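Local structure of KLLA0B12012p (6Y3P) at residues A[8-13]-A[26-31]; A[203-208]-A[213-218]. The protein probably binds ATP through this C-terminal ATP-grasp domain of Pby1, related to tubulin-tyrosine ligases, and is a direct partner of the mRNA decapping enzyme Dcp2. One frame throughout, in Å; residues are numbered along the deposited sequence. Where two conformers were deposited one is given.

Interaction 1 (A[8-13]-A[26-31]). With SO4 (sulfate ion), chain B.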
loop_
_atom_site.group_PDB
_atom_site.type_symbol
_atom_site.label_atom_id
_atom_site.label_comp_id
_atom_site.label_asym_id
_atom_site.label_seq_id
_atom_site.Cartn_x
_atom_site.Cartn_y
_atom_site.Cartn_z
ATOM N N ALA A 8 28.747 17.185 2.424
ATOM C CA ALA A 8 27.767 16.210 1.990
ATOM C C ALA A 8 28.339 14.790 1.903
ATOM O O ALA A 8 29.530 14.606 1.621
ATOM C CB ALA A 8 27.223 16.642 0.649
ATOM N N GLN A 9 27.462 13.791 2.138
ATOM C CA GLN A 9 27.770 12.362 2.152
ATOM C C GLN A 9 26.494 11.535 1.867
ATOM O O GLN A 9 25.422 11.909 2.330
ATOM C CB GLN A 9 28.343 12.031 3.535
ATOM C CG GLN A 9 28.818 10.615 3.743
ATOM C CD GLN A 9 29.532 10.535 5.061
ATOM O OE1 GLN A 9 29.006 10.932 6.117
ATOM N NE2 GLN A 9 30.763 10.044 5.016
ATOM N N ILE A 10 26.618 10.437 1.081
ATOM C CA ILE A 10 25.543 9.498 0.731
ATOM C C ILE A 10 26.018 8.100 1.134
ATOM O O ILE A 10 27.069 7.677 0.676
ATOM C CB ILE A 10 25.099 9.572 -0.773
ATOM C CG1 ILE A 10 24.258 10.831 -1.059
ATOM C CG2 ILE A 10 24.294 8.316 -1.197
ATOM C CD1 ILE A 10 24.238 11.280 -2.547
ATOM N N VAL A 11 25.229 7.386 1.965
ATOM C CA VAL A 11 25.522 6.034 2.466
ATOM C C VAL A 11 24.486 5.047 1.895
ATOM O O VAL A 11 23.291 5.191 2.146
ATOM C CB VAL A 11 25.576 5.972 4.028
ATOM C CG1 VAL A 11 25.937 4.576 4.517
ATOM C CG2 VAL A 11 26.533 7.008 4.614
ATOM N N LEU A 12 24.945 4.056 1.130
ATOM C CA LEU A 12 24.102 3.034 0.498
ATOM C C LEU A 12 24.495 1.673 1.059
ATOM O O LEU A 12 25.434 1.067 0.563
ATOM C CB LEU A 12 24.291 3.093 -1.032
ATOM C CG LEU A 12 23.353 2.266 -1.940
ATOM C CD1 LEU A 12 21.870 2.583 -1.679
ATOM C CD2 LEU A 12 23.687 2.520 -3.413
ATOM N N THR A 13 23.805 1.230 2.124
ATOM C CA THR A 13 24.077 -0.021 2.865
ATOM C C THR A 13 23.314 -1.239 2.324
ATOM O O THR A 13 23.423 -2.343 2.867
ATOM C CB THR A 13 23.839 0.167 4.371
ATOM O OG1 THR A 13 22.470 0.505 4.598
ATOM C CG2 THR A 13 24.763 1.210 4.977
ATOM N N ARG A 26 23.367 4.898 -10.254
ATOM C CA ARG A 26 23.292 5.704 -11.488
ATOM C C ARG A 26 22.612 7.053 -11.192
ATOM O O ARG A 26 23.099 8.106 -11.609
ATOM C CB ARG A 26 22.545 4.954 -12.599
ATOM C CG ARG A 26 23.285 3.689 -13.056
ATOM C CD ARG A 26 22.640 3.061 -14.288
ATOM N NE ARG A 26 21.380 2.363 -13.999
ATOM C CZ ARG A 26 21.285 1.082 -13.636
ATOM N NH1 ARG A 26 22.379 0.344 -13.476
ATOM N NH2 ARG A 26 20.095 0.537 -13.413
ATOM N N SER A 27 21.534 7.001 -10.407
ATOM C CA SER A 27 20.764 8.151 -9.986
ATOM C C SER A 27 21.574 9.070 -9.045
ATOM O O SER A 27 21.523 10.288 -9.216
ATOM C CB SER A 27 19.470 7.689 -9.341
ATOM O OG SER A 27 18.596 8.792 -9.275
ATOM N N PHE A 28 22.332 8.496 -8.074
ATOM C CA PHE A 28 23.187 9.292 -7.181
ATOM C C PHE A 28 24.312 9.969 -7.982
ATOM O O PHE A 28 24.579 11.154 -7.765
ATOM C CB PHE A 28 23.767 8.459 -6.005
ATOM C CG PHE A 28 22.770 8.075 -4.927
ATOM C CD1 PHE A 28 21.798 8.979 -4.494
ATOM C CD2 PHE A 28 22.834 6.830 -4.308
ATOM C CE1 PHE A 28 20.874 8.623 -3.499
ATOM C CE2 PHE A 28 21.901 6.471 -3.321
ATOM C CZ PHE A 28 20.923 7.367 -2.927
ATOM N N ARG A 29 24.915 9.230 -8.942
ATOM C CA ARG A 29 25.976 9.695 -9.844
ATOM C C ARG A 29 25.512 10.882 -10.695
ATOM O O ARG A 29 26.209 11.904 -10.777
ATOM C CB ARG A 29 26.412 8.546 -10.788
ATOM C CG ARG A 29 27.850 8.057 -10.606
ATOM C CD ARG A 29 28.891 8.882 -11.368
ATOM N NE ARG A 29 28.922 8.585 -12.805
ATOM C CZ ARG A 29 29.819 9.075 -13.660
ATOM N NH1 ARG A 29 30.782 9.886 -13.234
ATOM N NH2 ARG A 29 29.763 8.753 -14.946
ATOM N N LYS A 30 24.331 10.738 -11.323
ATOM C CA LYS A 30 23.739 11.706 -12.241
ATOM C C LYS A 30 23.252 13.007 -11.591
ATOM O O LYS A 30 23.579 14.085 -12.095
ATOM C CB LYS A 30 22.605 11.038 -13.028
ATOM C CG LYS A 30 22.140 11.803 -14.261
ATOM C CD LYS A 30 20.811 11.277 -14.807
ATOM C CE LYS A 30 20.987 10.160 -15.805
ATOM N NZ LYS A 30 19.687 9.735 -16.387
ATOM N N HIS A 31 22.468 12.920 -10.502
ATOM C CA HIS A 31 21.850 14.099 -9.894
ATOM C C HIS A 31 22.584 14.667 -8.686
ATOM O O HIS A 31 22.275 15.788 -8.266
ATOM C CB HIS A 31 20.374 13.828 -9.557
ATOM C CG HIS A 31 19.597 13.313 -10.718
ATOM N ND1 HIS A 31 19.434 14.066 -11.869
ATOM C CD2 HIS A 31 18.967 12.129 -10.878
ATOM C CE1 HIS A 31 18.724 13.316 -12.691
ATOM N NE2 HIS A 31 18.420 12.143 -12.140
HETATM S S SO4 B . 21.375 -2.965 -12.912
HETATM O O1 SO4 B . 20.009 -2.659 -12.463
HETATM O O2 SO4 B . 21.650 -2.257 -14.158
HETATM O O3 SO4 B . 21.524 -4.400 -13.127
HETATM O O4 SO4 B . 22.346 -2.556 -11.910
#

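Interaction 2 (A[203-208]-A[213-218])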
loop_
_atom_site.group_PDB
_atom_site.type_symbol
_atom_site.label_atom_id
_atom_site.label_comp_id
_atom_site.label_asym_id
_atom_site.label_seq_id
_atom_site.Cartn_x
_atom_site.Cartn_y
_atom_site.Cartn_z
ATOM N N ASN A 203 -16.960 -7.989 -8.033
ATOM C CA ASN A 203 -16.964 -7.235 -9.275
ATOM C C ASN A 203 -15.519 -6.984 -9.863
ATOM O O ASN A 203 -15.303 -5.865 -10.293
ATOM C CB ASN A 203 -17.517 -5.855 -8.781
ATOM C CG ASN A 203 -18.319 -5.065 -9.751
ATOM O OD1 ASN A 203 -19.000 -5.596 -10.632
ATOM N ND2 ASN A 203 -18.332 -3.770 -9.536
ATOM N N PRO A 204 -14.486 -7.854 -9.875
ATOM C CA PRO A 204 -13.188 -7.394 -10.408
ATOM C C PRO A 204 -13.179 -7.108 -11.910
ATOM O O PRO A 204 -13.906 -7.755 -12.630
ATOM C CB PRO A 204 -12.231 -8.546 -10.036
ATOM C CG PRO A 204 -13.071 -9.721 -10.080
ATOM C CD PRO A 204 -14.393 -9.268 -9.471
ATOM N N LEU A 205 -12.391 -6.131 -12.361
ATOM C CA LEU A 205 -12.243 -5.789 -13.776
ATOM C C LEU A 205 -11.498 -6.948 -14.443
ATOM O O LEU A 205 -10.401 -7.333 -14.010
ATOM C CB LEU A 205 -11.455 -4.469 -13.943
ATOM C CG LEU A 205 -11.124 -4.002 -15.363
ATOM C CD1 LEU A 205 -12.377 -3.853 -16.224
ATOM C CD2 LEU A 205 -10.327 -2.697 -15.325
ATOM N N LEU A 206 -12.159 -7.545 -15.436
ATOM C CA LEU A 206 -11.681 -8.703 -16.202
ATOM C C LEU A 206 -11.439 -8.290 -17.629
ATOM O O LEU A 206 -12.363 -7.819 -18.291
ATOM C CB LEU A 206 -12.669 -9.884 -16.106
ATOM C CG LEU A 206 -12.941 -10.324 -14.657
ATOM C CD1 LEU A 206 -14.110 -11.315 -14.591
ATOM C CD2 LEU A 206 -11.655 -10.829 -13.965
ATOM N N LEU A 207 -10.183 -8.410 -18.058
ATOM C CA LEU A 207 -9.687 -7.984 -19.360
ATOM C C LEU A 207 -9.489 -9.154 -20.245
ATOM O O LEU A 207 -9.048 -10.195 -19.764
ATOM C CB LEU A 207 -8.347 -7.199 -19.216
ATOM C CG LEU A 207 -8.406 -5.918 -18.330
ATOM C CD1 LEU A 207 -7.020 -5.294 -18.154
ATOM C CD2 LEU A 207 -9.417 -4.899 -18.886
ATOM N N SER A 208 -9.808 -8.985 -21.540
ATOM C CA SER A 208 -9.703 -10.005 -22.591
ATOM C C SER A 208 -8.255 -10.516 -22.666
ATOM O O SER A 208 -8.007 -11.695 -22.445
ATOM C CB SER A 208 -10.136 -9.410 -23.932
ATOM O OG SER A 208 -9.650 -10.108 -25.069
ATOM N N ARG A 213 -8.153 -13.150 -15.971
ATOM C CA ARG A 213 -7.412 -13.206 -14.722
ATOM C C ARG A 213 -7.520 -11.805 -14.114
ATOM O O ARG A 213 -7.351 -10.806 -14.830
ATOM C CB ARG A 213 -5.944 -13.567 -15.006
ATOM C CG ARG A 213 -5.741 -15.011 -15.503
ATOM C CD ARG A 213 -4.436 -15.169 -16.268
ATOM N NE ARG A 213 -3.267 -15.087 -15.397
ATOM C CZ ARG A 213 -2.246 -14.247 -15.553
ATOM N NH1 ARG A 213 -2.230 -13.389 -16.567
ATOM N NH2 ARG A 213 -1.233 -14.258 -14.697
ATOM N N LYS A 214 -7.872 -11.728 -12.822
ATOM C CA LYS A 214 -8.023 -10.447 -12.129
ATOM C C LYS A 214 -6.656 -9.865 -11.770
ATOM O O LYS A 214 -5.653 -10.578 -11.785
ATOM C CB LYS A 214 -8.920 -10.585 -10.877
ATOM C CG LYS A 214 -8.260 -11.274 -9.697
ATOM C CD LYS A 214 -8.909 -10.891 -8.364
ATOM C CE LYS A 214 -8.550 -11.846 -7.233
ATOM N NZ LYS A 214 -7.086 -11.863 -6.922
ATOM N N PHE A 215 -6.617 -8.574 -11.421
ATOM C CA PHE A 215 -5.349 -7.951 -11.050
ATOM C C PHE A 215 -5.519 -6.903 -10.006
ATOM O O PHE A 215 -6.618 -6.363 -9.802
ATOM C CB PHE A 215 -4.654 -7.336 -12.298
ATOM C CG PHE A 215 -5.307 -6.089 -12.875
ATOM C CD1 PHE A 215 -6.392 -6.187 -13.745
ATOM C CD2 PHE A 215 -4.826 -4.819 -12.560
ATOM C CE1 PHE A 215 -7.009 -5.036 -14.248
ATOM C CE2 PHE A 215 -5.426 -3.678 -13.077
ATOM C CZ PHE A 215 -6.516 -3.787 -13.914
ATOM N N HIS A 216 -4.410 -6.616 -9.345
ATOM C CA HIS A 216 -4.369 -5.485 -8.449
ATOM C C HIS A 216 -3.288 -4.549 -8.971
ATOM O O HIS A 216 -2.460 -4.943 -9.819
ATOM C CB HIS A 216 -4.269 -5.849 -6.953
ATOM C CG HIS A 216 -3.034 -6.584 -6.540
ATOM N ND1 HIS A 216 -2.022 -5.951 -5.836
ATOM C CD2 HIS A 216 -2.718 -7.892 -6.681
ATOM C CE1 HIS A 216 -1.129 -6.891 -5.573
ATOM N NE2 HIS A 216 -1.488 -8.069 -6.088
ATOM N N ILE A 217 -3.369 -3.277 -8.566
ATOM C CA ILE A 217 -2.440 -2.241 -8.966
ATOM C C ILE A 217 -1.463 -2.007 -7.809
ATOM O O ILE A 217 -1.862 -1.826 -6.656
ATOM C CB ILE A 217 -3.106 -0.912 -9.428
ATOM C CG1 ILE A 217 -4.023 -1.144 -10.648
ATOM C CG2 ILE A 217 -2.028 0.147 -9.740
ATOM C CD1 ILE A 217 -4.833 0.057 -11.111
ATOM N N ARG A 218 -0.182 -2.017 -8.130
ATOM C CA ARG A 218 0.872 -1.646 -7.204
ATOM C C ARG A 218 1.300 -0.240 -7.665
ATOM O O ARG A 218 1.826 -0.067 -8.770
ATOM C CB ARG A 218 2.051 -2.643 -7.254
ATOM C CG ARG A 218 3.276 -2.242 -6.395
ATOM C CD ARG A 218 2.873 -1.933 -4.966
ATOM N NE ARG A 218 3.686 -2.620 -3.963
ATOM C CZ ARG A 218 3.539 -3.890 -3.596
ATOM N NH1 ARG A 218 4.312 -4.406 -2.648
ATOM N NH2 ARG A 218 2.638 -4.662 -4.195
HETATM O O HOH W 1 -8.788 -6.823 -11.855
HETATM O O HOH W 2 -8.333 -8.526 -15.919
#

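Interaction 1 (A[8-13]-A[26-31])
Ile10 presses one methyl against the face of the Phe28 ring, and this CH-pi contact carries most of the packing between strand 8-12 and the end of helix 21-31. CG2 of Ile10 lies 3.7 Å from the Phe28 ring centroid and only 12° off the ring normal. The small tilt, with the methyl 3.6 Å above the plane, puts it over the ring centre rather than over one bond. The branching of Ile10 explains this: CG2 is anti to the backbone N and CG1 anti to the carbonyl carbon (chi1 -74°), so both branches can address the ring. The second branch ends in CD1, which reaches Phe28 CD1 at 3.9 Å, toward the ring's attached end.

Leu12 makes a different and lighter approach. Its CD1 comes to the edge of the ring, near the ring plane, 4.2 Å from Phe28 CE2. Face and edge are thus met by two strand residues, two positions apart, whose CB atoms both point at the helix. With an alanine in place of Phe28, the Ile10 methyl would probably lose its aromatic face and a gap would open beside Leu12.

Away from this packing, Arg26 bends at chi3 and turns an edge of its guanidinium toward the sulfur of a sulfate, probably from the crystallisation liquor. NH1 to sulfate O2 is 2.8 Å; the remaining bonds, such as NH2 to sulfate O1 at 3.3 Å, are weak. Arg26 NH2 also forms a salt bridge with Asp364, so the cation is shared between two anions.

The contact belongs to the beta-alpha-beta unit 8-12, 21-31, 37-38. Strand 8-12 runs between strands 37-38 and 48-52 of a parallel sheet, while helix 357-375 packs against helix 21-31, with Val371 touching both Ser27 and Phe28.

Interaction 2 (A[203-208]-A[213-218])
Leu207 and Leu205 both reach the same ring atom, CE1 of Phe215, and define the buried half of this contact. CD1 of Leu207 stands 3.9 Å from Phe215 CE1, the two side chains crossing at a slant; CD2 of Leu205 is 4.2 Å from Phe215 CE1, but here the side chains run alongside one another in the same direction. The ring gets there because CG of Phe215 lies between its backbone N and carbonyl carbon (chi1 71°). Val335, Ala237 and Phe239 extend this apolar cluster beyond the two segments, the Phe239 ring being inclined to that of Phe215.

The backbones themselves are joined through water. One water accepts from Leu207 N and donates to Arg213 O, 2.7 Å away, and to Leu205 O; it lies in the plane of the Phe215 ring, at its edge. A second lies 2.7 Å from Leu205 O, to which it can donate, and accepts from Phe215 N at 2.8 Å. Two waters therefore lie at the Leu205 carbonyl, and water, rather than direct bonds, links these backbone groups across the two segments.

In the fold, residues 203-208 belong to the loop between strand 194-200 of one antiparallel sheet and strand 215-224 of another, within the tubulin-tyrosine-ligase-like part of the ATP-grasp domain. Strand 215-224 is flanked by strands 228-239 and 326-335, and Leu205 bonds through its backbone to Val335.

The Lys214 side is the solvent side, with Leu206 and Lys214 exposed. Buried Pro204 borders it, its CB 4.0 Å from Lys214 CB, and CD2 of Leu206 reaches Lys214 CB at 4.1 Å while lying equally near that residue's backbone N. Only the root of Lys214 is involved in this aliphatic touch: its chain leads away from the loop, bending at chi4.

Both contacts turn on a phenylalanine met by aliphatic branches, but they hold different elements, with nearest atoms about 18 Å apart. In interaction 1 every touching residue is buried, and a strand of the parallel sheet packs on its covering helix through apolar side chains alone; its charged chemistry is set apart, where Arg26 meets the sulfate and Asp364 of helix 357-375. Interaction 2 is partly buried and larger in summed area, 269 against 168 Å², yet less regular: a loop lies on the start of an antiparallel strand, with water linking the backbones and Leu206 and Lys214 exposed on one side. The aromatic geometry differs too, face-centred in 8-13/26-31, oblique in 203-208/213-218.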